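Local coordinates for benzoylformate decarboxylase (Mycobacterium smegmatis, PDB 4Q9D), which belongs to the thiamine pyrophosphate-dependent enzyme family and binds a magnesium ion in its C-terminal domain, at residues Ile349-Val360 against Thr502-Glu510. Residues are numbered along the deposited sequence; the frame is centred on the assembly and turned at random.
Sequences IPSTAPMTSNAV and TVESTDMLE
A single antiparallel beta bridge, Thr352 to Ser505, ties the loop entering helix 357-367 to the short link between strand 499-502 and helix 506-518 in the C-terminal domain of this thiamine pyrophosphate enzyme fold. Two backbone bonds flank it. Ser351 O takes Thr506 N at 2.8 Å, close to the carbonyl axis, and Ala353 N gives to Glu504 O at 2.6 Å, a straight bond (169°) whose donor stands well above the carbonyl plane. Thr506 adds a third: its OG1, held between backbone N and carbonyl carbon (chi1 53°), receives Ser351 N at 3.0 Å, so both N and O of Ser351 are bound by one residue. The same OG1 lies against the CA and CB of Pro350, which follows a cis peptide bond. The methyl branch of Thr506 turns to the apolar side, with CG2 3.8 Å from Met355 SD and 4.0 Å from Ala359 CB. Met355 bends at chi3 (81°) and lays CE on the backbone between Ser505 and Thr506, 3.6 Å from Ser505 C; its sulfur also faces Leu509 CD2, which reaches on to Val360. Both helices start with a side-chain cap: Ser505 OG accepts Met508 N at 3.0 Å, and Thr356 OG1 accepts Ala359 N. On the outer side a water accepts from Asp507 N and bonds weakly to Ser351 O. Inward, Met355, Val360, Val503 and Leu509 all rest on Val527 of strand 523-528, Leu509 also meets Val363 of helix 357-367, and backbone bonds link Met355 to Pro528 and Leu530, and Val503 to Val526.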
# COMPACT_ATOMS: atom_id res chain seq x y z
N ILE B 349 -10.38 53.20 -6.92
CA ILE B 349 -9.65 53.84 -8.01
C ILE B 349 -9.97 55.33 -7.98
O ILE B 349 -11.13 55.69 -7.80
CB ILE B 349 -10.14 53.31 -9.36
CG1 ILE B 349 -9.77 51.84 -9.53
CG2 ILE B 349 -9.66 54.19 -10.53
CD1 ILE B 349 -10.24 51.29 -10.88
N PRO B 350 -8.96 56.20 -8.15
CA PRO B 350 -7.54 55.83 -8.31
C PRO B 350 -6.84 55.64 -6.98
O PRO B 350 -7.35 56.00 -5.92
CB PRO B 350 -6.95 57.06 -9.01
CG PRO B 350 -7.76 58.21 -8.42
CD PRO B 350 -9.17 57.66 -8.32
N SER B 351 -5.66 55.05 -7.03
CA SER B 351 -4.94 54.73 -5.82
C SER B 351 -3.45 54.58 -6.16
O SER B 351 -3.10 54.19 -7.28
CB SER B 351 -5.52 53.44 -5.21
OG SER B 351 -4.94 53.16 -3.96
N THR B 352 -2.58 54.93 -5.22
CA THR B 352 -1.17 54.67 -5.45
C THR B 352 -0.75 53.41 -4.69
O THR B 352 -1.40 53.00 -3.73
CB THR B 352 -0.25 55.83 -5.00
OG1 THR B 352 -0.48 56.10 -3.62
CG2 THR B 352 -0.48 57.09 -5.82
N ALA B 353 0.34 52.79 -5.13
CA ALA B 353 0.84 51.58 -4.47
C ALA B 353 1.43 51.98 -3.14
O ALA B 353 2.06 53.03 -3.04
CB ALA B 353 1.88 50.91 -5.34
N PRO B 354 1.24 51.15 -2.11
CA PRO B 354 0.52 49.87 -2.17
C PRO B 354 -0.97 50.10 -2.09
O PRO B 354 -1.44 50.93 -1.32
CB PRO B 354 1.02 49.13 -0.93
CG PRO B 354 1.30 50.20 0.03
CD PRO B 354 1.86 51.35 -0.79
N MET B 355 -1.72 49.36 -2.90
CA MET B 355 -3.16 49.54 -2.99
C MET B 355 -3.93 48.37 -2.40
O MET B 355 -3.36 47.32 -2.06
CB MET B 355 -3.53 49.75 -4.45
CG MET B 355 -3.17 48.59 -5.32
SD MET B 355 -3.33 48.99 -7.07
CE MET B 355 -1.79 49.85 -7.36
N THR B 356 -5.24 48.56 -2.24
CA THR B 356 -6.11 47.49 -1.78
C THR B 356 -6.25 46.44 -2.89
O THR B 356 -6.14 46.74 -4.08
CB THR B 356 -7.51 48.04 -1.44
OG1 THR B 356 -8.08 48.62 -2.62
CG2 THR B 356 -7.44 49.09 -0.35
N SER B 357 -6.51 45.19 -2.51
CA SER B 357 -6.85 44.20 -3.54
C SER B 357 -8.13 44.59 -4.28
O SER B 357 -8.33 44.26 -5.46
CB SER B 357 -6.96 42.79 -2.93
OG SER B 357 -7.69 42.80 -1.71
N ASN B 358 -9.01 45.32 -3.60
CA ASN B 358 -10.22 45.83 -4.23
C ASN B 358 -9.89 46.75 -5.43
O ASN B 358 -10.50 46.65 -6.50
CB ASN B 358 -11.09 46.53 -3.18
CG ASN B 358 -12.40 47.03 -3.76
OD1 ASN B 358 -13.21 46.24 -4.25
ND2 ASN B 358 -12.62 48.35 -3.71
N ALA B 359 -8.90 47.64 -5.25
CA ALA B 359 -8.43 48.47 -6.36
C ALA B 359 -7.90 47.62 -7.51
O ALA B 359 -8.22 47.88 -8.66
CB ALA B 359 -7.32 49.41 -5.88
N VAL B 360 -7.08 46.63 -7.19
CA VAL B 360 -6.44 45.79 -8.21
C VAL B 360 -7.46 45.08 -9.08
O VAL B 360 -7.35 45.08 -10.30
CB VAL B 360 -5.52 44.67 -7.58
CG1 VAL B 360 -5.00 43.73 -8.67
CG2 VAL B 360 -4.40 45.28 -6.79
N THR B 502 6.88 46.58 -12.19
CA THR B 502 6.40 46.74 -10.83
C THR B 502 5.50 47.98 -10.87
O THR B 502 5.97 49.07 -11.17
CB THR B 502 7.58 46.92 -9.86
OG1 THR B 502 8.39 45.74 -9.88
CG2 THR B 502 7.09 47.22 -8.41
N VAL B 503 4.21 47.82 -10.60
CA VAL B 503 3.29 48.92 -10.78
C VAL B 503 3.26 49.83 -9.53
O VAL B 503 3.38 49.36 -8.39
CB VAL B 503 1.89 48.43 -11.20
CG1 VAL B 503 2.02 47.39 -12.33
CG2 VAL B 503 1.16 47.84 -10.05
N GLU B 504 3.12 51.14 -9.77
CA GLU B 504 3.14 52.14 -8.70
C GLU B 504 1.77 52.75 -8.36
O GLU B 504 1.61 53.44 -7.34
CB GLU B 504 4.11 53.26 -9.08
CG GLU B 504 5.54 52.76 -9.31
CD GLU B 504 6.44 53.72 -10.10
OE1 GLU B 504 6.19 54.95 -10.11
OE2 GLU B 504 7.40 53.22 -10.72
N SER B 505 0.78 52.46 -9.18
CA SER B 505 -0.52 53.10 -9.04
C SER B 505 -1.54 52.36 -9.86
O SER B 505 -1.18 51.53 -10.72
CB SER B 505 -0.44 54.53 -9.58
OG SER B 505 -0.20 54.49 -10.99
N THR B 506 -2.81 52.69 -9.65
CA THR B 506 -3.86 52.14 -10.49
C THR B 506 -3.71 52.60 -11.94
O THR B 506 -4.01 51.83 -12.87
CB THR B 506 -5.26 52.46 -9.95
OG1 THR B 506 -5.37 53.87 -9.72
CG2 THR B 506 -5.49 51.72 -8.64
N ASP B 507 -3.24 53.82 -12.16
CA ASP B 507 -3.02 54.26 -13.55
C ASP B 507 -1.97 53.40 -14.24
O ASP B 507 -2.13 53.02 -15.40
CB ASP B 507 -2.52 55.70 -13.65
CG ASP B 507 -3.61 56.73 -13.29
OD1 ASP B 507 -4.79 56.53 -13.64
OD2 ASP B 507 -3.25 57.74 -12.66
N MET B 508 -0.85 53.18 -13.56
CA MET B 508 0.24 52.40 -14.13
C MET B 508 -0.21 50.95 -14.35
O MET B 508 0.06 50.37 -15.40
CB MET B 508 1.47 52.46 -13.23
CG MET B 508 2.70 51.91 -13.92
SD MET B 508 4.17 52.09 -12.93
CE MET B 508 5.21 50.85 -13.75
N LEU B 509 -0.93 50.40 -13.38
CA LEU B 509 -1.50 49.06 -13.52
C LEU B 509 -2.33 48.95 -14.79
O LEU B 509 -2.20 48.00 -15.59
CB LEU B 509 -2.34 48.69 -12.28
CG LEU B 509 -3.05 47.33 -12.34
CD1 LEU B 509 -2.04 46.18 -12.60
CD2 LEU B 509 -3.79 47.10 -11.04
N GLU B 510 -3.17 49.94 -15.01
CA GLU B 510 -4.06 49.89 -16.16
C GLU B 510 -3.26 49.95 -17.43
O GLU B 510 -3.54 49.22 -18.40
CB GLU B 510 -5.05 51.06 -16.10
CG GLU B 510 -5.98 51.16 -17.29
CD GLU B 510 -6.67 52.54 -17.36
OE1 GLU B 510 -6.49 53.36 -16.43
OE2 GLU B 510 -7.39 52.79 -18.34
O HOH W 1 -3.40 56.24 -10.07